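Local structure of glycerol dehydratase (Clostridium butyricum, 1R9D) at residues 316-321 with 338-343; 269-274 with 281-286; 79-84 with 765-770. The protein probably dehydrates glycerol without vitamin B12, as a lyase of the glycyl radical enzyme family. One frame throughout, in Å; residues are numbered along the deposited sequence.

Contact 1 of 3, residues 316-321 with 338-343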
ATOM      1  N   ILE A 316     -12.071  37.383  11.323  1.00 26.09           N
ATOM      2  CA  ILE A 316     -10.676  37.708  11.577  1.00 26.41           C
ATOM      3  C   ILE A 316      -9.799  36.457  11.706  1.00 25.62           C
ATOM      4  O   ILE A 316      -8.687  36.422  11.178  1.00 25.42           O
ATOM      5  CB  ILE A 316     -10.537  38.593  12.843  1.00 27.27           C
ATOM      6  CG1 ILE A 316     -11.220  39.944  12.590  1.00 29.35           C
ATOM      7  CG2 ILE A 316      -9.069  38.790  13.184  1.00 28.21           C
ATOM      8  CD1 ILE A 316     -11.222  40.889  13.777  1.00 31.88           C
ATOM      9  N   LYS A 317     -10.297  35.432  12.394  1.00 25.88           N
ATOM     10  CA  LYS A 317      -9.534  34.193  12.562  1.00 26.64           C
ATOM     11  C   LYS A 317      -9.225  33.551  11.206  1.00 26.15           C
ATOM     12  O   LYS A 317      -8.144  33.005  11.001  1.00 25.80           O
ATOM     13  CB  LYS A 317     -10.300  33.189  13.435  1.00 28.65           C
ATOM     14  CG  LYS A 317     -10.493  33.622  14.891  1.00 31.22           C
ATOM     15  CD  LYS A 317      -9.166  33.933  15.570  1.00 33.17           C
ATOM     16  CE  LYS A 317      -8.228  32.741  15.578  1.00 34.91           C
ATOM     17  NZ  LYS A 317      -6.881  33.094  16.139  1.00 37.46           N
ATOM     18  N   LEU A 318     -10.176  33.620  10.280  1.00 26.40           N
ATOM     19  CA  LEU A 318      -9.967  33.040   8.954  1.00 26.22           C
ATOM     20  C   LEU A 318      -8.826  33.738   8.208  1.00 26.23           C
ATOM     21  O   LEU A 318      -8.314  33.223   7.216  1.00 27.41           O
ATOM     22  CB  LEU A 318     -11.268  33.110   8.142  1.00 26.74           C
ATOM     23  CG  LEU A 318     -12.384  32.158   8.590  1.00 26.22           C
ATOM     24  CD1 LEU A 318     -13.724  32.658   8.095  1.00 27.36           C
ATOM     25  CD2 LEU A 318     -12.096  30.752   8.078  1.00 26.74           C
ATOM     26  N   ASN A 319      -8.427  34.913   8.689  1.00 25.66           N
ATOM     27  CA  ASN A 319      -7.338  35.668   8.073  1.00 26.07           C
ATOM     28  C   ASN A 319      -6.016  35.391   8.792  1.00 27.93           C
ATOM     29  O   ASN A 319      -4.956  35.866   8.380  1.00 27.55           O
ATOM     30  CB  ASN A 319      -7.641  37.170   8.129  1.00 25.20           C
ATOM     31  CG  ASN A 319      -8.634  37.608   7.070  1.00 24.45           C
ATOM     32  OD1 ASN A 319      -8.268  37.839   5.920  1.00 24.63           O
ATOM     33  ND2 ASN A 319      -9.897  37.714   7.452  1.00 23.05           N
ATOM     34  N   ASP A 320      -6.085  34.608   9.859  1.00 29.20           N
ATOM     35  CA  ASP A 320      -4.895  34.294  10.644  1.00 30.42           C
ATOM     36  C   ASP A 320      -4.067  33.173  10.021  1.00 30.41           C
ATOM     37  O   ASP A 320      -2.853  33.101  10.215  1.00 29.98           O
ATOM     38  CB  ASP A 320      -5.300  33.898  12.062  1.00 32.23           C
ATOM     39  CG  ASP A 320      -4.155  34.015  13.044  1.00 34.82           C
ATOM     40  OD1 ASP A 320      -4.211  33.361  14.113  1.00 37.22           O
ATOM     41  OD2 ASP A 320      -3.203  34.769  12.748  1.00 34.56           O
ATOM     42  N   ILE A 321      -4.728  32.301   9.267  1.00 29.62           N
ATOM     43  CA  ILE A 321      -4.056  31.178   8.626  1.00 28.90           C
ATOM     44  C   ILE A 321      -3.297  31.599   7.369  1.00 28.67           C
ATOM     45  O   ILE A 321      -3.789  32.402   6.580  1.00 29.01           O
ATOM     46  CB  ILE A 321      -5.085  30.080   8.257  1.00 30.00           C
ATOM     47  CG1 ILE A 321      -5.839  29.650   9.520  1.00 30.36           C
ATOM     48  CG2 ILE A 321      -4.383  28.891   7.604  1.00 29.17           C
ATOM     49  CD1 ILE A 321      -6.883  28.572   9.296  1.00 29.98           C
ATOM     50  N   MET A 338      -5.653  31.647   0.988  1.00 22.70           N
ATOM     51  CA  MET A 338      -6.023  30.350   1.558  1.00 24.29           C
ATOM     52  C   MET A 338      -7.292  29.843   0.875  1.00 23.02           C
ATOM     53  O   MET A 338      -7.649  28.670   1.003  1.00 24.22           O
ATOM     54  CB  MET A 338      -6.258  30.445   3.070  1.00 24.24           C
ATOM     55  CG  MET A 338      -4.976  30.623   3.883  1.00 25.02           C
ATOM     56  SD  MET A 338      -3.665  29.476   3.435  1.00 27.11           S
ATOM     57  CE  MET A 338      -4.401  27.883   3.872  1.00 27.28           C
ATOM     58  N   TYR A 339      -7.973  30.741   0.168  1.00 23.48           N
ATOM     59  CA  TYR A 339      -9.200  30.407  -0.569  1.00 23.47           C
ATOM     60  C   TYR A 339     -10.299  29.702   0.234  1.00 23.47           C
ATOM     61  O   TYR A 339     -10.868  28.713  -0.226  1.00 23.42           O
ATOM     62  CB  TYR A 339      -8.857  29.534  -1.782  1.00 22.91           C
ATOM     63  CG  TYR A 339      -7.735  30.063  -2.648  1.00 24.05           C
ATOM     64  CD1 TYR A 339      -6.415  29.666  -2.435  1.00 23.29           C
ATOM     65  CD2 TYR A 339      -7.993  30.966  -3.683  1.00 23.79           C
ATOM     66  CE1 TYR A 339      -5.381  30.149  -3.228  1.00 25.02           C
ATOM     67  CE2 TYR A 339      -6.963  31.458  -4.481  1.00 23.82           C
ATOM     68  CZ  TYR A 339      -5.663  31.048  -4.251  1.00 24.79           C
ATOM     69  OH  TYR A 339      -4.644  31.537  -5.037  1.00 24.81           O
ATOM     70  N   GLN A 340     -10.614  30.215   1.417  1.00 23.32           N
ATOM     71  CA  GLN A 340     -11.650  29.611   2.251  1.00 23.68           C
ATOM     72  C   GLN A 340     -13.003  30.208   1.865  1.00 24.25           C
ATOM     73  O   GLN A 340     -13.418  31.245   2.393  1.00 24.32           O
ATOM     74  CB  GLN A 340     -11.334  29.882   3.725  1.00 24.01           C
ATOM     75  CG  GLN A 340      -9.943  29.397   4.115  1.00 21.66           C
ATOM     76  CD  GLN A 340      -9.429  30.036   5.390  1.00 24.17           C
ATOM     77  OE1 GLN A 340      -9.268  29.369   6.414  1.00 23.79           O
ATOM     78  NE2 GLN A 340      -9.171  31.338   5.332  1.00 22.26           N
ATOM     79  N   ASN A 341     -13.697  29.546   0.942  1.00 23.64           N
ATOM     80  CA  ASN A 341     -14.973  30.052   0.471  1.00 23.98           C
ATOM     81  C   ASN A 341     -16.125  29.790   1.428  1.00 23.94           C
ATOM     82  O   ASN A 341     -16.332  28.665   1.893  1.00 25.11           O
ATOM     83  CB  ASN A 341     -15.297  29.468  -0.915  1.00 22.65           C
ATOM     84  CG  ASN A 341     -16.252  30.348  -1.709  1.00 21.35           C
ATOM     85  OD1 ASN A 341     -17.401  30.536  -1.328  1.00 21.75           O
ATOM     86  ND2 ASN A 341     -15.764  30.908  -2.811  1.00 22.86           N
ATOM     87  N   LEU A 342     -16.869  30.850   1.722  1.00 23.99           N
ATOM     88  CA  LEU A 342     -18.027  30.780   2.606  1.00 24.55           C
ATOM     89  C   LEU A 342     -19.169  31.389   1.801  1.00 24.20           C
ATOM     90  O   LEU A 342     -19.070  32.520   1.337  1.00 24.10           O
ATOM     91  CB  LEU A 342     -17.760  31.583   3.888  1.00 24.77           C
ATOM     92  CG  LEU A 342     -18.808  31.535   5.005  1.00 25.18           C
ATOM     93  CD1 LEU A 342     -18.146  31.875   6.349  1.00 25.45           C
ATOM     94  CD2 LEU A 342     -19.942  32.503   4.694  1.00 24.58           C
ATOM     95  N   ILE A 343     -20.253  30.638   1.633  1.00 24.55           N
ATOM     96  CA  ILE A 343     -21.374  31.109   0.829  1.00 24.48           C
ATOM     97  C   ILE A 343     -22.681  31.223   1.613  1.00 24.06           C
ATOM     98  O   ILE A 343     -22.917  30.469   2.556  1.00 24.72           O
ATOM     99  CB  ILE A 343     -21.558  30.154  -0.388  1.00 24.36           C
ATOM    100  CG1 ILE A 343     -22.465  30.781  -1.448  1.00 24.78           C
ATOM    101  CG2 ILE A 343     -22.138  28.832   0.079  1.00 24.63           C
ATOM    102  CD1 ILE A 343     -22.248  30.177  -2.825  1.00 26.10           C
TER
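Gln340 points its CG anti to its own carbonyl carbon (chi1 -55°) and runs on extended. This carries its amide straight to the backbone of Leu318. Met338 starts in the same way but bends at its next two torsions, which brings its CG and CE against Ile321.

The polar link is one hydrogen bond. Gln340 NE2 donates to Leu318 O at 2.8 Å, with an N-H...O angle of 159°. The acceptor lies in the amide plane of Gln340, and the donor is tilted 17° from the carbonyl plane of Leu318. Gln340 OE1, itself hydrogen-bonded to His271 NE2, also lies beside two methyls. It is 3.6 Å from Leu318 CD2 and 3.8 Å from Ile321 CD1.

Met338 meets Ile321 at about a right angle. Its CG rests 3.4 Å from Ile321 O, while its CE reaches Ile321 CG2 at 3.9 Å. The side chain of Met338 is about 9 Å from a bound glycerol.

Residues 316-321 continue from helix 304-317. Residues 338-343 lead into strand 341-344. This strand runs parallel to strand 375-380 in a mixed sheet, consistent with part of the beta/alpha barrel of glycyl radical enzymes. The two strands pair through backbone bonds from Gln340 and Leu342 to Ser375. The contact joins the chain that follows the helix to the residues at the start of strand 341-344.

The Gln340 amide has partners on both atoms, since NE2 is also hydrogen-bonded to Gln373 OE1. Three bonds thus fix its rotation. With the amide buried, its polar atoms are satisfied by protein groups, and the carbonyl of Leu318 gains a side-chain donor.

Contact 2 of 3, residues 269-274 with 281-286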
ATOM      1  N   PHE A 269     -12.516  25.445  15.947  1.00 25.72           N
ATOM      2  CA  PHE A 269     -11.600  24.360  16.294  1.00 26.16           C
ATOM      3  C   PHE A 269     -11.612  23.292  15.201  1.00 26.02           C
ATOM      4  O   PHE A 269     -10.572  22.748  14.848  1.00 26.73           O
ATOM      5  CB  PHE A 269     -11.962  23.729  17.645  1.00 27.08           C
ATOM      6  CG  PHE A 269     -11.408  24.476  18.831  1.00 27.44           C
ATOM      7  CD1 PHE A 269     -10.052  24.798  18.894  1.00 28.42           C
ATOM      8  CD2 PHE A 269     -12.235  24.848  19.883  1.00 29.28           C
ATOM      9  CE1 PHE A 269      -9.527  25.484  19.995  1.00 30.27           C
ATOM     10  CE2 PHE A 269     -11.721  25.533  20.987  1.00 30.24           C
ATOM     11  CZ  PHE A 269     -10.365  25.851  21.042  1.00 28.43           C
ATOM     12  N   ILE A 270     -12.791  22.984  14.673  1.00 26.70           N
ATOM     13  CA  ILE A 270     -12.876  21.996  13.598  1.00 26.29           C
ATOM     14  C   ILE A 270     -12.036  22.498  12.422  1.00 26.30           C
ATOM     15  O   ILE A 270     -11.160  21.794  11.912  1.00 26.95           O
ATOM     16  CB  ILE A 270     -14.330  21.816  13.106  1.00 26.30           C
ATOM     17  CG1 ILE A 270     -15.189  21.194  14.204  1.00 26.35           C
ATOM     18  CG2 ILE A 270     -14.351  20.942  11.859  1.00 26.14           C
ATOM     19  CD1 ILE A 270     -16.671  21.242  13.909  1.00 26.26           C
ATOM     20  N   HIS A 271     -12.310  23.729  12.004  1.00 25.59           N
ATOM     21  CA  HIS A 271     -11.605  24.343  10.881  1.00 25.94           C
ATOM     22  C   HIS A 271     -10.101  24.425  11.126  1.00 25.18           C
ATOM     23  O   HIS A 271      -9.296  24.067  10.266  1.00 24.74           O
ATOM     24  CB  HIS A 271     -12.162  25.747  10.622  1.00 26.10           C
ATOM     25  CG  HIS A 271     -11.741  26.332   9.310  1.00 26.03           C
ATOM     26  ND1 HIS A 271     -12.365  26.019   8.120  1.00 25.93           N
ATOM     27  CD2 HIS A 271     -10.746  27.197   8.997  1.00 26.40           C
ATOM     28  CE1 HIS A 271     -11.772  26.666   7.131  1.00 26.80           C
ATOM     29  NE2 HIS A 271     -10.787  27.388   7.637  1.00 26.21           N
ATOM     30  N   ALA A 272      -9.717  24.888  12.308  1.00 26.06           N
ATOM     31  CA  ALA A 272      -8.304  25.023  12.637  1.00 25.56           C
ATOM     32  C   ALA A 272      -7.531  23.707  12.606  1.00 25.23           C
ATOM     33  O   ALA A 272      -6.464  23.627  12.002  1.00 24.92           O
ATOM     34  CB  ALA A 272      -8.149  25.688  14.014  1.00 26.73           C
ATOM     35  N   ILE A 273      -8.065  22.674  13.249  1.00 25.00           N
ATOM     36  CA  ILE A 273      -7.377  21.391  13.294  1.00 24.84           C
ATOM     37  C   ILE A 273      -7.203  20.768  11.907  1.00 24.87           C
ATOM     38  O   ILE A 273      -6.219  20.080  11.654  1.00 24.52           O
ATOM     39  CB  ILE A 273      -8.096  20.420  14.259  1.00 25.46           C
ATOM     40  CG1 ILE A 273      -8.122  21.040  15.665  1.00 26.03           C
ATOM     41  CG2 ILE A 273      -7.368  19.082  14.297  1.00 25.60           C
ATOM     42  CD1 ILE A 273      -8.976  20.300  16.665  1.00 26.25           C
ATOM     43  N   ILE A 274      -8.143  21.019  11.001  1.00 24.80           N
ATOM     44  CA  ILE A 274      -8.006  20.491   9.646  1.00 23.66           C
ATOM     45  C   ILE A 274      -6.709  21.046   9.057  1.00 23.56           C
ATOM     46  O   ILE A 274      -5.944  20.327   8.407  1.00 22.29           O
ATOM     47  CB  ILE A 274      -9.187  20.922   8.745  1.00 24.60           C
ATOM     48  CG1 ILE A 274     -10.456  20.174   9.156  1.00 24.42           C
ATOM     49  CG2 ILE A 274      -8.855  20.646   7.285  1.00 23.29           C
ATOM     50  CD1 ILE A 274     -11.699  20.579   8.391  1.00 25.94           C
ATOM     51  N   HIS A 281      -5.106  23.831   0.707  1.00 23.13           N
ATOM     52  CA  HIS A 281      -5.934  25.007   0.935  1.00 24.11           C
ATOM     53  C   HIS A 281      -7.359  24.818   0.420  1.00 23.78           C
ATOM     54  O   HIS A 281      -7.775  23.698   0.120  1.00 23.95           O
ATOM     55  CB  HIS A 281      -5.288  26.277   0.344  1.00 24.05           C
ATOM     56  CG  HIS A 281      -5.008  26.211  -1.125  1.00 25.10           C
ATOM     57  ND1 HIS A 281      -3.733  26.100  -1.634  1.00 24.33           N
ATOM     58  CD2 HIS A 281      -5.837  26.275  -2.196  1.00 23.49           C
ATOM     59  CE1 HIS A 281      -3.787  26.098  -2.955  1.00 26.12           C
ATOM     60  NE2 HIS A 281      -5.052  26.204  -3.320  1.00 23.43           N
ATOM     61  N   SER A 282      -8.103  25.909   0.326  1.00 23.63           N
ATOM     62  CA  SER A 282      -9.492  25.848  -0.104  1.00 23.47           C
ATOM     63  C   SER A 282     -10.329  25.014   0.864  1.00 23.80           C
ATOM     64  O   SER A 282     -11.225  24.275   0.458  1.00 22.24           O
ATOM     65  CB  SER A 282      -9.601  25.307  -1.533  1.00 23.69           C
ATOM     66  OG  SER A 282      -9.147  26.286  -2.456  1.00 21.57           O
ATOM     67  N   ILE A 283      -9.999  25.111   2.152  1.00 22.95           N
ATOM     68  CA  ILE A 283     -10.772  24.433   3.184  1.00 22.79           C
ATOM     69  C   ILE A 283     -11.920  25.428   3.313  1.00 23.30           C
ATOM     70  O   ILE A 283     -11.775  26.498   3.913  1.00 24.58           O
ATOM     71  CB  ILE A 283      -9.984  24.330   4.513  1.00 22.27           C
ATOM     72  CG1 ILE A 283      -8.689  23.549   4.281  1.00 21.43           C
ATOM     73  CG2 ILE A 283     -10.835  23.636   5.572  1.00 21.68           C
ATOM     74  CD1 ILE A 283      -8.891  22.156   3.654  1.00 22.46           C
ATOM     75  N   SER A 284     -13.061  25.069   2.736  1.00 22.41           N
ATOM     76  CA  SER A 284     -14.199  25.972   2.678  1.00 22.45           C
ATOM     77  C   SER A 284     -15.391  25.754   3.584  1.00 21.61           C
ATOM     78  O   SER A 284     -16.029  24.702   3.552  1.00 20.12           O
ATOM     79  CB  SER A 284     -14.689  26.030   1.229  1.00 22.83           C
ATOM     80  OG  SER A 284     -13.595  26.230   0.349  1.00 23.51           O
ATOM     81  N   PRO A 285     -15.725  26.773   4.396  1.00 21.70           N
ATOM     82  CA  PRO A 285     -16.856  26.724   5.325  1.00 21.96           C
ATOM     83  C   PRO A 285     -18.174  26.452   4.588  1.00 22.92           C
ATOM     84  O   PRO A 285     -19.112  25.896   5.153  1.00 22.86           O
ATOM     85  CB  PRO A 285     -16.829  28.110   5.966  1.00 23.26           C
ATOM     86  CG  PRO A 285     -15.358  28.427   5.991  1.00 22.32           C
ATOM     87  CD  PRO A 285     -14.925  27.994   4.607  1.00 23.18           C
ATOM     88  N   ALA A 286     -18.231  26.855   3.321  1.00 23.39           N
ATOM     89  CA  ALA A 286     -19.426  26.666   2.500  1.00 23.53           C
ATOM     90  C   ALA A 286     -20.678  27.329   3.084  1.00 23.57           C
ATOM     91  O   ALA A 286     -20.640  28.508   3.429  1.00 23.47           O
ATOM     92  CB  ALA A 286     -19.670  25.180   2.256  1.00 24.88           C
TER
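His271 sets the CE1 corner of its ring against Ile283. CE1 lies 3.5 Å from Ile283 CG2 and 3.2 Å from Ile283 O. That carbonyl oxygen comes in at the ring edge, in the plane of the imidazole. It is buried here and has no hydrogen-bond partner in the model, so the polarised C-H of the ring is what faces it. With chi1 at -166°, the ring swings off the helix towards the loop. Pro285 CG approaches the same CE1 obliquely, at 4.2 Å.

One helical turn further on, Ile274 adds the apolar half of the contact. Its CG2 meets Ile283 CD1 at 3.9 Å. Ile283 bends at chi2 (-55°), which turns CD1 to Ile274 while CG2 stays on the histidine.

The contact folds the loop between helices 260-277 and 288-298 back along the helix it has just left. The same loop lines the glycerol site: His281 NE2 and Ser282 OG are hydrogen-bonded to a bound glycerol. Ile283 therefore packs on the helix directly after two residues that hold this ligand.

Both ring nitrogens of His271 have partners outside these segments. ND1 is hydrogen-bonded to Tyr169 OH and NE2 to Gln340 OE1, which fixes the ring's rotation. Ile283 also touches Tyr169 of helix 169-190. Phe521 and Leu522 cover Ile274.

Contact 3 of 3, residues 79-84 with 765-770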
ATOM      1  N   GLU A  79       3.180  33.879  15.634  1.00 30.49           N
ATOM      2  CA  GLU A  79       3.063  35.169  14.946  1.00 31.03           C
ATOM      3  C   GLU A  79       1.787  35.087  14.105  1.00 30.86           C
ATOM      4  O   GLU A  79       1.519  34.061  13.482  1.00 30.44           O
ATOM      5  CB  GLU A  79       4.274  35.386  14.030  1.00 32.11           C
ATOM      6  CG  GLU A  79       4.249  36.660  13.166  1.00 33.62           C
ATOM      7  CD  GLU A  79       4.473  37.942  13.961  1.00 36.22           C
ATOM      8  OE1 GLU A  79       5.026  37.867  15.077  1.00 36.49           O
ATOM      9  OE2 GLU A  79       4.112  39.031  13.457  1.00 37.02           O
ATOM     10  N   PRO A  80       0.975  36.158  14.078  1.00 30.88           N
ATOM     11  CA  PRO A  80      -0.246  36.070  13.271  1.00 30.31           C
ATOM     12  C   PRO A  80       0.053  35.971  11.779  1.00 29.96           C
ATOM     13  O   PRO A  80       1.154  36.289  11.332  1.00 29.29           O
ATOM     14  CB  PRO A  80      -0.987  37.365  13.609  1.00 30.71           C
ATOM     15  CG  PRO A  80      -0.444  37.741  14.973  1.00 31.49           C
ATOM     16  CD  PRO A  80       1.018  37.420  14.834  1.00 30.41           C
ATOM     17  N   ARG A  81      -0.925  35.499  11.014  1.00 29.90           N
ATOM     18  CA  ARG A  81      -0.777  35.405   9.567  1.00 29.98           C
ATOM     19  C   ARG A  81       0.509  34.715   9.118  1.00 29.01           C
ATOM     20  O   ARG A  81       1.134  35.134   8.138  1.00 29.20           O
ATOM     21  CB  ARG A  81      -0.826  36.819   8.982  1.00 30.34           C
ATOM     22  CG  ARG A  81      -1.360  36.911   7.569  1.00 30.73           C
ATOM     23  CD  ARG A  81      -1.296  38.346   7.080  1.00 30.85           C
ATOM     24  NE  ARG A  81      -1.915  38.506   5.767  1.00 30.84           N
ATOM     25  CZ  ARG A  81      -1.827  39.613   5.038  1.00 32.35           C
ATOM     26  NH1 ARG A  81      -1.145  40.656   5.496  1.00 31.74           N
ATOM     27  NH2 ARG A  81      -2.418  39.677   3.850  1.00 32.37           N
ATOM     28  N   SER A  82       0.905  33.656   9.823  1.00 27.56           N
ATOM     29  CA  SER A  82       2.126  32.937   9.476  1.00 27.35           C
ATOM     30  C   SER A  82       1.862  31.497   9.042  1.00 27.20           C
ATOM     31  O   SER A  82       0.714  31.071   8.979  1.00 27.94           O
ATOM     32  CB  SER A  82       3.103  32.981  10.650  1.00 28.07           C
ATOM     33  OG  SER A  82       3.450  34.331  10.923  1.00 29.55           O
ATOM     34  N   SER A  83       2.925  30.754   8.746  1.00 27.67           N
ATOM     35  CA  SER A  83       2.780  29.380   8.266  1.00 28.49           C
ATOM     36  C   SER A  83       3.699  28.330   8.891  1.00 29.01           C
ATOM     37  O   SER A  83       4.882  28.581   9.131  1.00 28.53           O
ATOM     38  CB  SER A  83       2.980  29.365   6.743  1.00 28.90           C
ATOM     39  OG  SER A  83       3.033  28.045   6.218  1.00 29.04           O
ATOM     40  N   GLN A  84       3.141  27.150   9.149  1.00 28.94           N
ATOM     41  CA  GLN A  84       3.916  26.035   9.677  1.00 28.37           C
ATOM     42  C   GLN A  84       4.452  25.336   8.428  1.00 28.80           C
ATOM     43  O   GLN A  84       4.103  25.711   7.302  1.00 29.08           O
ATOM     44  CB  GLN A  84       3.036  25.053  10.466  1.00 28.13           C
ATOM     45  CG  GLN A  84       2.501  25.545  11.813  1.00 27.86           C
ATOM     46  CD  GLN A  84       3.582  25.680  12.880  1.00 28.43           C
ATOM     47  OE1 GLN A  84       4.659  25.100  12.768  1.00 27.76           O
ATOM     48  NE2 GLN A  84       3.285  26.438  13.930  1.00 27.49           N
ATOM     49  N   SER A 765     -10.041  37.710  -3.041  1.00 25.98           N
ATOM     50  CA  SER A 765      -9.577  39.077  -2.871  1.00 26.53           C
ATOM     51  C   SER A 765      -8.232  39.021  -2.159  1.00 26.89           C
ATOM     52  O   SER A 765      -7.879  37.999  -1.564  1.00 26.62           O
ATOM     53  CB  SER A 765     -10.587  39.882  -2.053  1.00 27.46           C
ATOM     54  OG  SER A 765     -11.807  40.038  -2.768  1.00 29.06           O
ATOM     55  N   ALA A 766      -7.470  40.106  -2.228  1.00 25.59           N
ATOM     56  CA  ALA A 766      -6.169  40.129  -1.580  1.00 25.67           C
ATOM     57  C   ALA A 766      -5.761  41.529  -1.179  1.00 26.85           C
ATOM     58  O   ALA A 766      -6.307  42.515  -1.673  1.00 26.54           O
ATOM     59  CB  ALA A 766      -5.110  39.545  -2.511  1.00 25.32           C
ATOM     60  N   GLN A 767      -4.803  41.597  -0.263  1.00 26.63           N
ATOM     61  CA  GLN A 767      -4.257  42.867   0.181  1.00 27.25           C
ATOM     62  C   GLN A 767      -3.394  43.282  -1.003  1.00 27.22           C
ATOM     63  O   GLN A 767      -2.376  42.646  -1.301  1.00 26.42           O
ATOM     64  CB  GLN A 767      -3.399  42.653   1.431  1.00 29.12           C
ATOM     65  CG  GLN A 767      -2.596  43.862   1.873  1.00 29.96           C
ATOM     66  CD  GLN A 767      -1.734  43.556   3.087  1.00 31.91           C
ATOM     67  OE1 GLN A 767      -1.154  42.473   3.189  1.00 31.14           O
ATOM     68  NE2 GLN A 767      -1.635  44.512   4.007  1.00 30.04           N
ATOM     69  N   PHE A 768      -3.819  44.333  -1.694  1.00 27.65           N
ATOM     70  CA  PHE A 768      -3.115  44.807  -2.876  1.00 28.51           C
ATOM     71  C   PHE A 768      -1.590  44.882  -2.756  1.00 28.00           C
ATOM     72  O   PHE A 768      -0.877  44.415  -3.646  1.00 27.47           O
ATOM     73  CB  PHE A 768      -3.670  46.173  -3.292  1.00 29.55           C
ATOM     74  CG  PHE A 768      -3.154  46.659  -4.615  1.00 32.54           C
ATOM     75  CD1 PHE A 768      -3.563  46.054  -5.801  1.00 33.66           C
ATOM     76  CD2 PHE A 768      -2.240  47.707  -4.677  1.00 33.03           C
ATOM     77  CE1 PHE A 768      -3.071  46.489  -7.032  1.00 33.82           C
ATOM     78  CE2 PHE A 768      -1.742  48.148  -5.901  1.00 34.81           C
ATOM     79  CZ  PHE A 768      -2.158  47.538  -7.081  1.00 34.01           C
ATOM     80  N   ILE A 769      -1.085  45.455  -1.664  1.00 28.76           N
ATOM     81  CA  ILE A 769       0.361  45.592  -1.504  1.00 28.96           C
ATOM     82  C   ILE A 769       1.118  44.290  -1.252  1.00 29.79           C
ATOM     83  O   ILE A 769       2.350  44.292  -1.210  1.00 29.82           O
ATOM     84  CB  ILE A 769       0.725  46.605  -0.376  1.00 29.52           C
ATOM     85  CG1 ILE A 769       0.255  46.086   0.983  1.00 28.69           C
ATOM     86  CG2 ILE A 769       0.098  47.961  -0.677  1.00 30.41           C
ATOM     87  CD1 ILE A 769       0.734  46.934   2.158  1.00 31.42           C
ATOM     88  N   SER A 770       0.402  43.180  -1.088  1.00 30.01           N
ATOM     89  CA  SER A 770       1.063  41.896  -0.856  1.00 30.49           C
ATOM     90  C   SER A 770       1.302  41.180  -2.181  1.00 30.60           C
ATOM     91  O   SER A 770       2.024  40.184  -2.240  1.00 30.21           O
ATOM     92  CB  SER A 770       0.217  41.000   0.062  1.00 31.32           C
ATOM     93  OG  SER A 770      -0.925  40.485  -0.612  1.00 31.70           O
TER
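Arg81 and Gln767 are joined by a pair of hydrogen bonds that end on one atom. Arg81 NH1 donates to Gln767 OE1 at 2.9 Å, with an N-H...O angle of 152°. Arg81 NH2 donates to the same OE1 at 3.1 Å. The guanidinium is used end-on, and OE1 lies close to its plane. Both nitrogens reach OE1 from one face of the glutamine amide, above the carbonyl plane. The two flat groups are turned 43° apart. Arg81 gets there fully extended, its CG anti to the backbone N (chi1 -151°). Gln767 is also extended. Its NE2 is hydrogen-bonded to Gln755 O, so both ends of the amide are held.

Strand 765-767 pairs antiparallel with strand 758-760. The turn between them contains Gly763, the predicted radical site; the radical itself is not present in this structure. Arg81 thus reaches the outgoing strand of the probable glycyl radical loop.

Other bonds involve backbone atoms on each side. Gln767 O accepts from Ser770 OG at 2.7 Å and from Ser770 N at 2.8 Å. Arg81 N is hydrogen-bonded to Asp320 OD2.

Apolar packing comes from helix 11-22: Ile20 touches Arg81, and Leu21 touches Gln767.

Overall arrangement
From the N terminus, residues 79-84 open the widest loop, which contact 3 closes only at 765-770, near the C terminus. Contacts 2 and 1 both fall within that span, one after the other, and no loops cross. Contact 2 closes a short loop of six residues that takes in the end of helix 260-277. Contact 1 then closes sixteen residues between helix 304-317 and strand 341-344. Contacts 1 and 2 adjoin: Ile343 N and Ala286 O are probably hydrogen-bonded. Contact 1 also touches contact 3, through Asp320. Contacts 2 and 3 do not touch, and their centres are about 17 Å apart. Contact 1 thus bridges the glycerol-site loop and the N-terminal loop that reaches strand 765-767.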